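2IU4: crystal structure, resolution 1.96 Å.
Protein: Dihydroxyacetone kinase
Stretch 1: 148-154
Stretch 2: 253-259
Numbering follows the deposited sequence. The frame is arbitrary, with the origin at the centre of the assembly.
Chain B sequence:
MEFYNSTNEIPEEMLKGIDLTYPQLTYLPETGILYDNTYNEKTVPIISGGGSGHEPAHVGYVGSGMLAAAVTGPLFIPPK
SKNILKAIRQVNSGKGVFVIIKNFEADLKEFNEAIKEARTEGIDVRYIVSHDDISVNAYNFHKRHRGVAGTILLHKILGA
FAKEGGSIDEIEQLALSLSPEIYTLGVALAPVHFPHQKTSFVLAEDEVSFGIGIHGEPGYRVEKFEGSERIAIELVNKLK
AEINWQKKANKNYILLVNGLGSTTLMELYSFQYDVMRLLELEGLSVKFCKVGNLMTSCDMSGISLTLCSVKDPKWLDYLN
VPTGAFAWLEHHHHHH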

# COMPACT_ATOMS: atom_id res chain seq x y z
N VAL B 148 3.27 -1.78 18.78
CA VAL B 148 3.77 -1.84 17.41
C VAL B 148 2.64 -2.15 16.41
O VAL B 148 1.56 -1.60 16.60
N ALA B 149 2.85 -2.97 15.38
CA ALA B 149 1.88 -3.07 14.27
C ALA B 149 0.52 -3.57 14.71
O ALA B 149 -0.50 -3.26 14.10
N GLY B 150 0.51 -4.37 15.77
CA GLY B 150 -0.75 -4.88 16.31
C GLY B 150 -1.69 -3.78 16.77
O GLY B 150 -2.88 -4.00 16.88
N THR B 151 -1.15 -2.59 17.02
CA THR B 151 -1.99 -1.45 17.39
C THR B 151 -3.13 -1.21 16.41
O THR B 151 -4.20 -0.75 16.81
N ILE B 152 -2.94 -1.49 15.12
CA ILE B 152 -3.96 -1.16 14.13
C ILE B 152 -5.22 -2.00 14.30
O ILE B 152 -6.29 -1.63 13.82
N LEU B 153 -5.10 -3.14 14.98
CA LEU B 153 -6.30 -3.92 15.30
C LEU B 153 -7.22 -3.16 16.24
O LEU B 153 -8.44 -3.30 16.16
N LEU B 154 -6.63 -2.36 17.12
CA LEU B 154 -7.42 -1.51 17.98
C LEU B 154 -8.12 -0.45 17.15
O LEU B 154 -9.29 -0.19 17.36
N TYR B 253 -7.63 -17.38 14.87
CA TYR B 253 -6.74 -16.24 14.97
C TYR B 253 -6.92 -15.22 13.85
O TYR B 253 -7.34 -15.55 12.74
N ILE B 254 -6.58 -13.99 14.17
CA ILE B 254 -6.36 -12.92 13.21
C ILE B 254 -4.85 -12.81 13.01
O ILE B 254 -4.11 -12.88 13.98
N LEU B 255 -4.40 -12.67 11.77
CA LEU B 255 -2.98 -12.49 11.51
C LEU B 255 -2.71 -11.21 10.73
O LEU B 255 -3.37 -10.96 9.72
N LEU B 256 -1.73 -10.42 11.15
CA LEU B 256 -1.18 -9.36 10.31
C LEU B 256 0.25 -9.70 9.91
O LEU B 256 1.04 -10.12 10.75
N VAL B 257 0.56 -9.50 8.64
CA VAL B 257 1.93 -9.65 8.15
C VAL B 257 2.31 -8.24 7.67
O VAL B 257 1.79 -7.74 6.67
N ASN B 258 3.21 -7.60 8.40
CA ASN B 258 3.52 -6.17 8.25
C ASN B 258 4.93 -6.00 7.70
O ASN B 258 5.87 -6.51 8.28
N GLY B 259 5.08 -5.28 6.59
CA GLY B 259 6.39 -4.93 6.07
C GLY B 259 6.82 -3.65 6.74
O GLY B 259 6.02 -2.72 6.94

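The contact between residues 148-154 and 253-259 is a small, buried and essentially apolar packing of a turn and the helix that follows it against one face of a β-strand, with no hydrogen bond crossing between them. The strand alternates: Ile254, Leu256 and Asn258 direct their CA-to-CB bonds toward the first stretch, whereas that of Leu255 points away. From the other side, Ala149, Ile152 and Leu153 point toward the strand.

Leu256 is the centre of the contact and has the largest area covered. Its m,t rotamer (chi1 -50°, chi2 178°) carries CD1 into a pocket lined by four residues of the first stretch. Leu256 CD1 lies 3.8 Å from Ile152 CG1 and 4.0 Å from Leu153 CG, and it also approaches the backbone, at 3.8 Å from Ala149 O and 4.3 Å from Gly150 CA. Because Gly150 has no side chain, its contact with the leucine methyl is made through the main chain.

Ile152 adopts a p,t conformation and Leu153 an m,t conformation. Leu153 also reaches along the strand to Ile254, whose chi1 is m and whose chi2 of 146° lies between wells; here Leu153 CD2 and Ile254 CG2 meet at 3.9 Å. At the other end of the contact, Ala149 CB sits 3.6 Å from Asn258 ND2. This is a packing contact, since an alanine methyl offers no polar partner; the amide of Asn258, with chi1 t, is hydrogen-bonded elsewhere in the structure.

The only polar side chain of the first stretch, Thr151, does not bond to the strand. Its CA-to-CB bond points away, chi1 is m, and OG1 donates to Val148 O at 2.7 Å; OG1 is also hydrogen-bonded elsewhere in the structure. Val148 O also accepts from Thr151 N at 2.9 Å, closing the type I turn that precedes Ile152 and Leu153.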

# COMPACT_ATOMS: atom_id res chain seq x y z
CB VAL B 148 5.06 -2.70 17.31
CG1 VAL B 148 6.16 -2.07 18.19
CG2 VAL B 148 4.84 -4.13 17.80
CB ALA B 149 2.39 -3.99 13.13
CB THR B 151 -1.16 -0.15 17.48
OG1 THR B 151 -0.03 -0.37 18.34
CG2 THR B 151 -2.01 1.02 18.02
CB ILE B 152 -3.46 -1.26 12.67
CG1 ILE B 152 -3.32 -2.71 12.22
CG2 ILE B 152 -2.09 -0.59 12.55
CD1 ILE B 152 -3.03 -2.85 10.72
CB LEU B 153 -5.96 -5.28 15.92
CG LEU B 153 -5.27 -6.23 14.96
CD1 LEU B 153 -4.86 -7.50 15.69
CD2 LEU B 153 -6.21 -6.59 13.79
CB LEU B 154 -6.55 -0.90 19.07
CG LEU B 154 -5.99 -1.85 20.13
CD1 LEU B 154 -4.80 -1.14 20.80
CD2 LEU B 154 -7.03 -2.25 21.17
CB TYR B 253 -5.26 -16.65 15.13
CG TYR B 253 -4.99 -17.21 16.52
CD1 TYR B 253 -5.24 -18.55 16.80
CD2 TYR B 253 -4.52 -16.40 17.55
CE1 TYR B 253 -5.03 -19.07 18.06
CE2 TYR B 253 -4.31 -16.91 18.83
CZ TYR B 253 -4.57 -18.25 19.07
OH TYR B 253 -4.38 -18.79 20.31
CB ILE B 254 -6.85 -11.62 13.87
CG1 ILE B 254 -8.38 -11.71 14.04
CG2 ILE B 254 -6.34 -10.39 13.12
CD1 ILE B 254 -8.87 -11.00 15.31
CB LEU B 255 -2.48 -13.66 10.64
CG LEU B 255 -1.04 -13.61 10.11
CD1 LEU B 255 -0.01 -13.88 11.22
CD2 LEU B 255 -0.83 -14.59 8.96
CB LEU B 256 -1.12 -8.02 11.07
CG LEU B 256 -2.39 -7.58 11.78
CD1 LEU B 256 -2.11 -6.25 12.50
CD2 LEU B 256 -3.56 -7.41 10.83
CB VAL B 257 2.01 -10.66 7.00
CG1 VAL B 257 3.43 -10.80 6.49
CG2 VAL B 257 1.49 -12.05 7.46
CB ASN B 258 3.47 -5.55 9.65
CG ASN B 258 3.86 -4.08 9.64
OD1 ASN B 258 3.32 -3.31 8.86
ND2 ASN B 258 4.78 -3.69 10.50